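Local atomic coordinates of peptidoglycan-N-acetylmuramic acid deacetylase PdaC (Bacillus subtilis subsp. subtilis str. 168, PDB entry 6H8N), a protein that removes acetyl groups from N-acetylmuramic acid residues of peptidoglycan, a change that confers lysozyme resistance, and also deacylates short chitin oligomers. Residues W127-D133 with G153-H159; K139-V143 with D167-I172; D133-K139 with H159-S165. The protein carries 1 engineered substitution. All coordinates share one frame. Numbering follows the deposited sequence.

Contact 1: residues W127-D133 with G153-H159; sequences WDVDPED and GRTILIH. With PO4 (phosphate ion), chain D.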
loop_
_atom_site.group_PDB
_atom_site.type_symbol
_atom_site.label_atom_id
_atom_site.label_comp_id
_atom_site.label_asym_id
_atom_site.label_seq_id
_atom_site.Cartn_x
_atom_site.Cartn_y
_atom_site.Cartn_z
ATOM N N TRP A 127 5.725 -1.185 -6.507
ATOM C CA TRP A 127 5.389 -2.564 -6.160
ATOM C C TRP A 127 6.221 -3.520 -7.010
ATOM O O TRP A 127 6.805 -3.131 -8.028
ATOM C CB TRP A 127 3.899 -2.837 -6.365
ATOM C CG TRP A 127 3.484 -2.557 -7.756
ATOM C CD1 TRP A 127 3.558 -3.416 -8.810
ATOM C CD2 TRP A 127 2.981 -1.321 -8.277
ATOM N NE1 TRP A 127 3.136 -2.795 -9.954
ATOM C CE2 TRP A 127 2.777 -1.503 -9.659
ATOM C CE3 TRP A 127 2.675 -0.079 -7.709
ATOM C CZ2 TRP A 127 2.287 -0.484 -10.482
ATOM C CZ3 TRP A 127 2.185 0.915 -8.521
ATOM C CH2 TRP A 127 1.994 0.708 -9.903
ATOM N N ASP A 128 6.231 -4.789 -6.593
ATOM C CA ASP A 128 6.947 -5.873 -7.283
ATOM C C ASP A 128 6.022 -6.868 -7.964
ATOM O O ASP A 128 6.431 -7.509 -8.942
ATOM C CB ASP A 128 7.780 -6.699 -6.285
ATOM C CG ASP A 128 8.794 -5.895 -5.564
ATOM O OD1 ASP A 128 9.637 -5.252 -6.224
ATOM O OD2 ASP A 128 8.769 -5.909 -4.332
ATOM N N VAL A 129 4.829 -7.079 -7.433
ATOM C CA VAL A 129 3.925 -8.133 -7.873
ATOM C C VAL A 129 2.569 -7.500 -8.124
ATOM O O VAL A 129 2.003 -6.866 -7.231
ATOM C CB VAL A 129 3.804 -9.231 -6.806
ATOM C CG1 VAL A 129 2.734 -10.229 -7.201
ATOM C CG2 VAL A 129 5.129 -9.931 -6.576
ATOM N N ASP A 130 2.046 -7.679 -9.331
ATOM C CA ASP A 130 0.795 -7.051 -9.745
ATOM C C ASP A 130 -0.042 -8.098 -10.478
ATOM O O ASP A 130 0.231 -8.402 -11.655
ATOM C CB ASP A 130 1.069 -5.839 -10.630
ATOM C CG ASP A 130 -0.189 -5.168 -11.129
ATOM O OD1 ASP A 130 -1.318 -5.570 -10.756
ATOM O OD2 ASP A 130 -0.027 -4.200 -11.917
ATOM N N PRO A 131 -1.049 -8.678 -9.832
ATOM C CA PRO A 131 -1.891 -9.677 -10.508
ATOM C C PRO A 131 -2.891 -9.084 -11.476
ATOM O O PRO A 131 -3.716 -9.826 -12.020
ATOM C CB PRO A 131 -2.615 -10.342 -9.337
ATOM C CG PRO A 131 -2.756 -9.220 -8.335
ATOM C CD PRO A 131 -1.482 -8.442 -8.438
ATOM N N GLU A 132 -2.882 -7.779 -11.667
ATOM C CA GLU A 132 -3.786 -7.115 -12.590
ATOM C C GLU A 132 -5.242 -7.456 -12.275
ATOM O O GLU A 132 -6.020 -7.893 -13.132
ATOM C CB GLU A 132 -3.416 -7.448 -14.035
ATOM C CG GLU A 132 -1.965 -7.131 -14.362
ATOM C CD GLU A 132 -1.666 -7.205 -15.843
ATOM O OE1 GLU A 132 -1.659 -8.323 -16.407
ATOM O OE2 GLU A 132 -1.445 -6.146 -16.448
ATOM N N ASP A 133 -5.628 -7.243 -11.016
ATOM C CA ASP A 133 -6.975 -7.587 -10.573
ATOM C C ASP A 133 -8.051 -6.708 -11.198
ATOM O O ASP A 133 -9.236 -7.056 -11.114
ATOM C CB ASP A 133 -7.049 -7.569 -9.043
ATOM C CG ASP A 133 -6.770 -6.204 -8.454
ATOM O OD1 ASP A 133 -6.466 -5.262 -9.215
ATOM O OD2 ASP A 133 -6.920 -6.044 -7.249
ATOM N N GLY A 153 10.322 -10.131 1.246
ATOM C CA GLY A 153 10.730 -8.807 0.861
ATOM C C GLY A 153 9.948 -8.184 -0.268
ATOM O O GLY A 153 10.249 -7.052 -0.646
ATOM N N ARG A 154 8.955 -8.859 -0.821
ATOM C CA ARG A 154 8.234 -8.342 -1.971
ATOM C C ARG A 154 7.065 -7.468 -1.539
ATOM O O ARG A 154 6.570 -7.554 -0.409
ATOM C CB ARG A 154 7.750 -9.483 -2.865
ATOM C CG ARG A 154 8.917 -10.255 -3.442
ATOM C CD ARG A 154 8.486 -11.231 -4.508
ATOM N NE ARG A 154 9.664 -11.756 -5.166
ATOM C CZ ARG A 154 9.942 -13.035 -5.360
ATOM N NH1 ARG A 154 11.081 -13.316 -5.955
ATOM N NH2 ARG A 154 9.119 -14.005 -4.978
ATOM N N THR A 155 6.636 -6.625 -2.465
ATOM C CA THR A 155 5.506 -5.723 -2.302
ATOM C C THR A 155 4.452 -6.086 -3.337
ATOM O O THR A 155 4.736 -6.093 -4.544
ATOM C CB THR A 155 5.973 -4.280 -2.474
ATOM O OG1 THR A 155 6.955 -4.003 -1.474
ATOM C CG2 THR A 155 4.827 -3.296 -2.322
ATOM N N ILE A 156 3.241 -6.378 -2.866
ATOM C CA ILE A 156 2.130 -6.836 -3.698
ATOM C C ILE A 156 1.153 -5.690 -3.884
ATOM O O ILE A 156 0.830 -4.984 -2.923
ATOM C CB ILE A 156 1.416 -8.031 -3.036
ATOM C CG1 ILE A 156 2.367 -9.224 -2.903
ATOM C CG2 ILE A 156 0.185 -8.429 -3.826
ATOM C CD1 ILE A 156 1.914 -10.275 -1.908
ATOM N N LEU A 157 0.641 -5.528 -5.107
ATOM C CA LEU A 157 -0.402 -4.547 -5.429
ATOM C C LEU A 157 -1.746 -5.225 -5.641
ATOM O O LEU A 157 -1.890 -6.060 -6.541
ATOM C CB LEU A 157 -0.019 -3.775 -6.687
ATOM C CG LEU A 157 -1.089 -2.887 -7.331
ATOM C CD1 LEU A 157 -1.550 -1.821 -6.345
ATOM C CD2 LEU A 157 -0.577 -2.278 -8.630
ATOM N N ILE A 158 -2.742 -4.837 -4.847
ATOM C CA ILE A 158 -4.143 -5.198 -5.044
ATOM C C ILE A 158 -4.939 -3.898 -5.044
ATOM O O ILE A 158 -4.566 -2.933 -4.364
ATOM C CB ILE A 158 -4.604 -6.132 -3.897
ATOM C CG1 ILE A 158 -3.813 -7.445 -3.950
ATOM C CG2 ILE A 158 -6.114 -6.370 -3.930
ATOM C CD1 ILE A 158 -3.989 -8.345 -2.763
ATOM N N HIS A 159 -6.022 -3.839 -5.810
ATOM C CA HIS A 159 -6.867 -2.644 -5.835
ATOM C C HIS A 159 -8.109 -2.911 -4.995
ATOM O O HIS A 159 -8.929 -3.755 -5.357
ATOM C CB HIS A 159 -7.195 -2.277 -7.284
ATOM C CG HIS A 159 -5.963 -2.023 -8.102
ATOM N ND1 HIS A 159 -5.263 -3.030 -8.738
ATOM C CD2 HIS A 159 -5.250 -0.889 -8.320
ATOM C CE1 HIS A 159 -4.197 -2.522 -9.335
ATOM N NE2 HIS A 159 -4.166 -1.224 -9.094
HETATM P P PO4 D . -3.114 1.796 -10.332
HETATM O O1 PO4 D . -3.658 1.565 -11.768
HETATM O O2 PO4 D . -2.330 0.556 -9.941
HETATM O O3 PO4 D . -4.302 1.875 -9.433
HETATM O O4 PO4 D . -2.320 3.064 -10.311
HETATM O O HOH W 1 9.485 -4.853 -2.011
HETATM O O HOH W 2 -3.511 -5.754 -9.110
#
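Leu157, Asp133 and Val129 bury the most surface here, and they mark the three ways in which an irregular loop, 127-133, follows strand 155-159. At Val129 the backbones meet. Thr155 O accepts from Val129 N (3.1 Å) and also from Asp128 N (2.9 Å), and Leu157 N donates to Val129 O (2.9 Å). This is a single parallel bridge opposite Ile156, with CA atoms of Val129 and Ile156 4.7 Å apart. Leu157 points its CA-CB bond at the loop. Its CD2 stands 3.7 Å from the centroid of the six-membered ring of Trp127, 15° off the normal, a CH-pi contact over the ring face, and lies 3.8 Å from Asp130 CG. At the far end the carboxylate of Asp133 bridges the backbone N and the ring ND1 of His159: OD1 accepts from His159 ND1 (2.6 Å) and OD2 from His159 N (2.8 Å, 171°), which fixes the imidazole in orientation. The other ring nitrogen, His159 NE2, donates to O2 of a phosphate ion (2.7 Å, 177°), probably from the crystallisation liquor. Zinc lies about 4 Å from the His159 side chain. By similarity, His159 is the proton donor and Asp133 raises its pKa, so this His-carboxylate hydrogen bond is consistent with the proposed proton-donor site of the NodB-homology domain, the C-terminal part of PdaC.

Contact 2: residues K139-V143 with D167-I172; sequences KKTIV and DAADEI
Two helical segments, 139-143 and 167-172, approach to 8.7 Å between axes, their N-to-C directions 43° apart (signed crossing angle -43°). Backbone phi/psi values are helical throughout, and the CA atoms come nearest at Lys139 and Ala168, 4.9 Å. The small side chain of Ala168 permits this: its CB is a bump that fills the hollow between Lys139 CG (4.2 Å), Ile142 CG2 (3.6 Å) and Val143 CG2 (3.7 Å). Val143 (chi1 t) in turn fills the hollow bounded by Ala168, Glu171 and Ile172, its CG2 4.3 Å from Ile172 CG1 and its CG1 3.7 Å from Glu171 OE2. Deeper in the interface, Ile142 CG2 (chi1 m, chi2 t) reaches CD1 of Ile172 (also m, t) at 4.5 Å. On the more exposed flank Lys139, all four chi angles t, lays its extended chain along the other helix: CG is 3.8 Å from Ala168 N, CD 3.9 Å from Asp167 CB, and CE 3.5 Å from Asp167 O. Its NZ ends in a long, weak salt bridge to OE1 of Glu171 (chi1 and chi2 t; 3.5 Å) and in a water held by NZ (2.9 Å) and Asp167 O (2.8 Å). Glu171 also pairs with Lys175. With strand 155-159 between them in the chain, they form an alpha-beta-alpha unit, adjacent helices of the outer layer around the distorted beta/alpha barrel of NodB-type deacetylases.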
loop_
_atom_site.group_PDB
_atom_site.type_symbol
_atom_site.label_atom_id
_atom_site.label_comp_id
_atom_site.label_asym_id
_atom_site.label_seq_id
_atom_site.Cartn_x
_atom_site.Cartn_y
_atom_site.Cartn_z
ATOM N N LYS A 139 -11.513 -14.177 -8.472
ATOM C CA LYS A 139 -10.829 -14.409 -7.209
ATOM C C LYS A 139 -9.675 -15.391 -7.357
ATOM O O LYS A 139 -8.543 -15.105 -6.939
ATOM C CB LYS A 139 -11.828 -14.891 -6.156
ATOM C CG LYS A 139 -11.183 -15.214 -4.805
ATOM C CD LYS A 139 -12.138 -15.954 -3.881
ATOM C CE LYS A 139 -11.489 -16.312 -2.563
ATOM N NZ LYS A 139 -12.359 -17.204 -1.744
ATOM N N LYS A 140 -9.935 -16.576 -7.916
ATOM C CA LYS A 140 -8.893 -17.583 -7.943
ATOM C C LYS A 140 -7.730 -17.173 -8.831
ATOM O O LYS A 140 -6.586 -17.511 -8.536
ATOM C CB LYS A 140 -9.475 -18.920 -8.406
ATOM C CG LYS A 140 -8.577 -20.093 -8.120
ATOM C CD LYS A 140 -9.224 -21.434 -8.518
ATOM C CE LYS A 140 -8.360 -22.602 -8.092
ATOM N NZ LYS A 140 -6.883 -22.284 -8.061
ATOM N N THR A 141 -8.005 -16.467 -9.920
ATOM C CA THR A 141 -6.929 -15.994 -10.784
ATOM C C THR A 141 -6.011 -15.041 -10.025
ATOM O O THR A 141 -4.787 -15.142 -10.123
ATOM C CB THR A 141 -7.505 -15.312 -12.023
ATOM O OG1 THR A 141 -8.246 -16.270 -12.792
ATOM C CG2 THR A 141 -6.407 -14.729 -12.904
ATOM N N ILE A 142 -6.598 -14.117 -9.270
ATOM C CA ILE A 142 -5.815 -13.170 -8.475
ATOM C C ILE A 142 -5.007 -13.899 -7.406
ATOM O O ILE A 142 -3.802 -13.658 -7.244
ATOM C CB ILE A 142 -6.740 -12.107 -7.860
ATOM C CG1 ILE A 142 -7.468 -11.314 -8.945
ATOM C CG2 ILE A 142 -5.956 -11.177 -6.942
ATOM C CD1 ILE A 142 -8.714 -10.650 -8.438
ATOM N N VAL A 143 -5.661 -14.780 -6.637
ATOM C CA VAL A 143 -4.967 -15.513 -5.584
ATOM C C VAL A 143 -3.781 -16.267 -6.153
ATOM O O VAL A 143 -2.668 -16.224 -5.612
ATOM C CB VAL A 143 -5.937 -16.470 -4.870
ATOM C CG1 VAL A 143 -5.193 -17.383 -3.921
ATOM C CG2 VAL A 143 -7.010 -15.721 -4.131
ATOM N N ASP A 167 -12.176 -10.445 -1.784
ATOM C CA ASP A 167 -12.234 -11.885 -1.534
ATOM C C ASP A 167 -10.873 -12.537 -1.736
ATOM O O ASP A 167 -10.434 -13.350 -0.916
ATOM C CB ASP A 167 -13.292 -12.543 -2.427
ATOM C CG ASP A 167 -14.708 -12.167 -2.028
ATOM O OD1 ASP A 167 -14.939 -11.733 -0.881
ATOM O OD2 ASP A 167 -15.612 -12.327 -2.880
ATOM N N ALA A 168 -10.182 -12.184 -2.818
ATOM C CA ALA A 168 -8.838 -12.698 -3.041
ATOM C C ALA A 168 -7.904 -12.297 -1.910
ATOM O O ALA A 168 -7.094 -13.110 -1.451
ATOM C CB ALA A 168 -8.298 -12.217 -4.387
ATOM N N ALA A 169 -7.991 -11.041 -1.465
ATOM C CA ALA A 169 -7.106 -10.569 -0.406
ATOM C C ALA A 169 -7.289 -11.372 0.871
ATOM O O ALA A 169 -6.310 -11.650 1.569
ATOM C CB ALA A 169 -7.344 -9.082 -0.134
ATOM N N ASP A 170 -8.525 -11.734 1.220
ATOM C CA ASP A 170 -8.715 -12.558 2.414
ATOM C C ASP A 170 -7.954 -13.868 2.306
ATOM O O ASP A 170 -7.276 -14.282 3.256
ATOM C CB ASP A 170 -10.194 -12.839 2.654
ATOM C CG ASP A 170 -10.417 -13.699 3.894
ATOM O OD1 ASP A 170 -10.312 -13.180 5.019
ATOM O OD2 ASP A 170 -10.661 -14.924 3.751
ATOM N N GLU A 171 -8.076 -14.551 1.167
ATOM C CA GLU A 171 -7.400 -15.823 0.975
ATOM C C GLU A 171 -5.886 -15.644 0.944
ATOM O O GLU A 171 -5.149 -16.467 1.502
ATOM C CB GLU A 171 -7.920 -16.497 -0.300
ATOM C CG GLU A 171 -7.256 -17.816 -0.586
ATOM C CD GLU A 171 -7.941 -18.649 -1.632
ATOM O OE1 GLU A 171 -9.044 -18.296 -2.067
ATOM O OE2 GLU A 171 -7.331 -19.662 -2.018
ATOM N N ILE A 172 -5.400 -14.576 0.303
ATOM C CA ILE A 172 -3.963 -14.296 0.270
ATOM C C ILE A 172 -3.435 -14.050 1.674
ATOM O O ILE A 172 -2.377 -14.554 2.055
ATOM C CB ILE A 172 -3.684 -13.117 -0.678
ATOM C CG1 ILE A 172 -3.909 -13.542 -2.139
ATOM C CG2 ILE A 172 -2.290 -12.539 -0.457
ATOM C CD1 ILE A 172 -4.152 -12.379 -3.046
HETATM O O HOH W 3 -12.036 -15.292 0.409
HETATM O O HOH W 4 -6.800 -20.617 -5.325
#

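Contact 3: residues D133-K139 with H159-S165; sequences DWKDRNK and HDIYRTS. With PO4 (phosphate ion), chain D.
His159 opens the second segment with chi1 m, chi2 86°, and its NE2 donates to O2 of a phosphate ion at 2.7 Å. Asp133 (chi1 p) meets it twice: OD1 accepts from His159 ND1 at 2.6 Å and OD2 from His159 N at 2.8 Å. Residues 133-135 have helical phi/psi without the regular bonds. Trp134 (chi1 p) turns the edge of its five-membered ring to the His159 face, an offset edge-to-face pair with centroids 5.7 Å apart and planes at 79°. Tyr162 (chi1 m), the N-cap residue of helix 163-178, packs its CE2 4.1 Å from Trp134 CB, while Arg137, in rotamer m, t, t, brings its end over a face of the phenol, NH2 3.5 Å from Tyr162 CE1, with its NE bonded to Trp134 O (2.9 Å). Asp133 and His159 belong to the active site of the NodB-homology fold: by similarity, His159 is the proton donor and Asp133 raises its pKa, beside the zinc held by Asp18, His68 and His72. Thr164 (chi1 p) points at the loop where Arg137 centres an inverse gamma turn. Thr164 CG2 is 3.6 Å from Arg137 O, and the CA atoms of Thr164 and Lys139 are 4.9 Å apart. Ser165 donates from OG to Asp133 OD2 (2.7 Å), and a water joins Ser165 OG, Asp133 O and Thr164 OG1.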
loop_
_atom_site.group_PDB
_atom_site.type_symbol
_atom_site.label_atom_id
_atom_site.label_comp_id
_atom_site.label_asym_id
_atom_site.label_seq_id
_atom_site.Cartn_x
_atom_site.Cartn_y
_atom_site.Cartn_z
ATOM N N ASP A 133 -5.628 -7.243 -11.016
ATOM C CA ASP A 133 -6.975 -7.587 -10.573
ATOM C C ASP A 133 -8.051 -6.708 -11.198
ATOM O O ASP A 133 -9.236 -7.056 -11.114
ATOM C CB ASP A 133 -7.049 -7.569 -9.043
ATOM C CG ASP A 133 -6.770 -6.204 -8.454
ATOM O OD1 ASP A 133 -6.466 -5.262 -9.215
ATOM O OD2 ASP A 133 -6.920 -6.044 -7.249
ATOM N N TRP A 134 -7.670 -5.597 -11.845
ATOM C CA TRP A 134 -8.606 -4.789 -12.620
ATOM C C TRP A 134 -8.944 -5.463 -13.944
ATOM O O TRP A 134 -10.009 -5.200 -14.520
ATOM C CB TRP A 134 -8.010 -3.390 -12.883
ATOM C CG TRP A 134 -6.696 -3.437 -13.591
ATOM C CD1 TRP A 134 -5.437 -3.448 -13.017
ATOM C CD2 TRP A 134 -6.477 -3.519 -15.003
ATOM N NE1 TRP A 134 -4.479 -3.554 -13.986
ATOM C CE2 TRP A 134 -5.082 -3.584 -15.216
ATOM C CE3 TRP A 134 -7.327 -3.543 -16.119
ATOM C CZ2 TRP A 134 -4.526 -3.665 -16.493
ATOM C CZ3 TRP A 134 -6.766 -3.620 -17.371
ATOM C CH2 TRP A 134 -5.384 -3.687 -17.551
ATOM N N LYS A 135 -8.039 -6.293 -14.441
ATOM C CA LYS A 135 -8.161 -6.938 -15.739
ATOM C C LYS A 135 -8.792 -8.316 -15.610
ATOM O O LYS A 135 -9.722 -8.653 -16.351
ATOM C CB LYS A 135 -6.773 -7.068 -16.365
ATOM C CG LYS A 135 -6.756 -7.700 -17.757
ATOM C CD LYS A 135 -5.339 -7.645 -18.327
ATOM C CE LYS A 135 -5.201 -8.418 -19.635
ATOM N NZ LYS A 135 -3.841 -8.245 -20.235
ATOM N N ASP A 136 -8.306 -9.108 -14.666
ATOM C CA ASP A 136 -8.814 -10.452 -14.403
ATOM C C ASP A 136 -9.571 -10.390 -13.076
ATOM O O ASP A 136 -9.013 -10.634 -12.006
ATOM C CB ASP A 136 -7.657 -11.429 -14.374
ATOM C CG ASP A 136 -6.884 -11.449 -15.687
ATOM O OD1 ASP A 136 -7.521 -11.267 -16.744
ATOM O OD2 ASP A 136 -5.657 -11.671 -15.640
ATOM N N ARG A 137 -10.837 -10.014 -13.153
ATOM C CA ARG A 137 -11.654 -9.806 -11.964
ATOM C C ARG A 137 -12.262 -11.141 -11.553
ATOM O O ARG A 137 -13.455 -11.408 -11.699
ATOM C CB ARG A 137 -12.705 -8.737 -12.216
ATOM C CG ARG A 137 -12.112 -7.421 -12.652
ATOM C CD ARG A 137 -13.140 -6.351 -12.580
ATOM N NE ARG A 137 -12.644 -5.129 -13.196
ATOM C CZ ARG A 137 -13.345 -4.014 -13.266
ATOM N NH1 ARG A 137 -12.819 -2.955 -13.856
ATOM N NH2 ARG A 137 -14.569 -3.967 -12.755
ATOM N N ASN A 138 -11.389 -11.981 -11.014
ATOM C CA ASN A 138 -11.698 -13.376 -10.751
ATOM C C ASN A 138 -10.853 -13.780 -9.554
ATOM O O ASN A 138 -9.622 -13.710 -9.611
ATOM C CB ASN A 138 -11.366 -14.219 -11.988
ATOM C CG ASN A 138 -11.606 -15.679 -11.765
ATOM O OD1 ASN A 138 -10.719 -16.407 -11.350
ATOM N ND2 ASN A 138 -12.818 -16.125 -12.061
ATOM N N LYS A 139 -11.513 -14.177 -8.472
ATOM C CA LYS A 139 -10.829 -14.409 -7.209
ATOM C C LYS A 139 -9.675 -15.391 -7.357
ATOM O O LYS A 139 -8.543 -15.105 -6.939
ATOM C CB LYS A 139 -11.828 -14.891 -6.156
ATOM C CG LYS A 139 -11.183 -15.214 -4.805
ATOM C CD LYS A 139 -12.138 -15.954 -3.881
ATOM C CE LYS A 139 -11.489 -16.312 -2.563
ATOM N NZ LYS A 139 -12.359 -17.204 -1.744
ATOM N N HIS A 159 -6.022 -3.839 -5.810
ATOM C CA HIS A 159 -6.867 -2.644 -5.835
ATOM C C HIS A 159 -8.109 -2.911 -4.995
ATOM O O HIS A 159 -8.929 -3.755 -5.357
ATOM C CB HIS A 159 -7.195 -2.277 -7.284
ATOM C CG HIS A 159 -5.963 -2.023 -8.102
ATOM N ND1 HIS A 159 -5.263 -3.030 -8.738
ATOM C CD2 HIS A 159 -5.250 -0.889 -8.320
ATOM C CE1 HIS A 159 -4.197 -2.522 -9.335
ATOM N NE2 HIS A 159 -4.166 -1.224 -9.094
ATOM N N ASP A 160 -8.260 -2.205 -3.862
ATOM C CA ASP A 160 -9.277 -2.559 -2.853
ATOM C C ASP A 160 -10.637 -1.958 -3.144
ATOM O O ASP A 160 -11.323 -1.521 -2.215
ATOM C CB ASP A 160 -8.835 -2.247 -1.409
ATOM C CG ASP A 160 -8.562 -0.769 -1.149
ATOM O OD1 ASP A 160 -7.829 -0.156 -1.938
ATOM O OD2 ASP A 160 -9.060 -0.243 -0.103
ATOM N N ILE A 161 -11.056 -1.948 -4.406
ATOM C CA ILE A 161 -12.350 -1.422 -4.815
ATOM C C ILE A 161 -13.228 -2.467 -5.492
ATOM O O ILE A 161 -14.347 -2.144 -5.899
ATOM C CB ILE A 161 -12.177 -0.182 -5.716
ATOM C CG1 ILE A 161 -11.358 -0.511 -6.962
ATOM C CG2 ILE A 161 -11.515 0.930 -4.908
ATOM C CD1 ILE A 161 -11.413 0.582 -8.017
ATOM N N TYR A 162 -12.749 -3.694 -5.656
ATOM C CA TYR A 162 -13.492 -4.747 -6.332
ATOM C C TYR A 162 -13.803 -5.878 -5.362
ATOM O O TYR A 162 -12.945 -6.284 -4.571
ATOM C CB TYR A 162 -12.693 -5.318 -7.500
ATOM C CG TYR A 162 -12.231 -4.272 -8.491
ATOM C CD1 TYR A 162 -13.144 -3.515 -9.208
ATOM C CD2 TYR A 162 -10.879 -4.047 -8.710
ATOM C CE1 TYR A 162 -12.715 -2.561 -10.129
ATOM C CE2 TYR A 162 -10.447 -3.095 -9.625
ATOM C CZ TYR A 162 -11.369 -2.356 -10.324
ATOM O OH TYR A 162 -10.922 -1.416 -11.222
ATOM N N ARG A 163 -15.020 -6.418 -5.460
ATOM C CA ARG A 163 -15.396 -7.551 -4.624
ATOM C C ARG A 163 -14.426 -8.718 -4.787
ATOM O O ARG A 163 -14.034 -9.348 -3.793
ATOM C CB ARG A 163 -16.824 -7.973 -4.965
ATOM C CG ARG A 163 -17.319 -9.215 -4.238
ATOM C CD ARG A 163 -18.355 -8.878 -3.174
ATOM N NE ARG A 163 -17.897 -7.844 -2.246
ATOM C CZ ARG A 163 -16.937 -8.017 -1.340
ATOM N NH1 ARG A 163 -16.590 -7.020 -0.527
ATOM N NH2 ARG A 163 -16.314 -9.182 -1.248
ATOM N N THR A 164 -14.054 -9.052 -6.025
ATOM C CA THR A 164 -13.137 -10.165 -6.248
ATOM C C THR A 164 -11.772 -9.894 -5.638
ATOM O O THR A 164 -11.078 -10.831 -5.238
ATOM C CB THR A 164 -13.016 -10.514 -7.741
ATOM O OG1 THR A 164 -12.949 -9.324 -8.529
ATOM C CG2 THR A 164 -14.206 -11.332 -8.213
ATOM N N SER A 165 -11.350 -8.632 -5.595
ATOM C CA SER A 165 -10.079 -8.271 -4.972
ATOM C C SER A 165 -10.138 -8.428 -3.461
ATOM O O SER A 165 -9.183 -8.912 -2.852
ATOM C CB SER A 165 -9.710 -6.837 -5.350
ATOM O OG SER A 165 -9.431 -6.762 -6.724
HETATM P P PO4 D . -3.114 1.796 -10.332
HETATM O O1 PO4 D . -3.658 1.565 -11.768
HETATM O O2 PO4 D . -2.330 0.556 -9.941
HETATM O O3 PO4 D . -4.302 1.875 -9.433
HETATM O O4 PO4 D . -2.320 3.064 -10.311
HETATM O O HOH W 5 -10.768 -7.882 -8.898
#

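Read along the chain, the first segments run 127-133, 133-139, 139-143 and the second 153-159, 159-165, 167-172, so two chain sections pair in the same order, as parallel neighbours do. Contact 1 joins contact 3 through the shared Asp133 and His159, and contact 3 joins contact 2 through Lys139. Centres lie about 12 Å apart for contacts 1 and 2 and for 1 and 3, and about 9 Å for 2 and 3. Helix 139-149 packs on the loop that carries Asp133 (Ile142 CD1 to Asp133 CB, 3.6 Å), and helix 163-178 on strand 155-159 (Ile172 CD1 to Ile158 CD1, 4.0 Å), which pairs in parallel with strand 11-17.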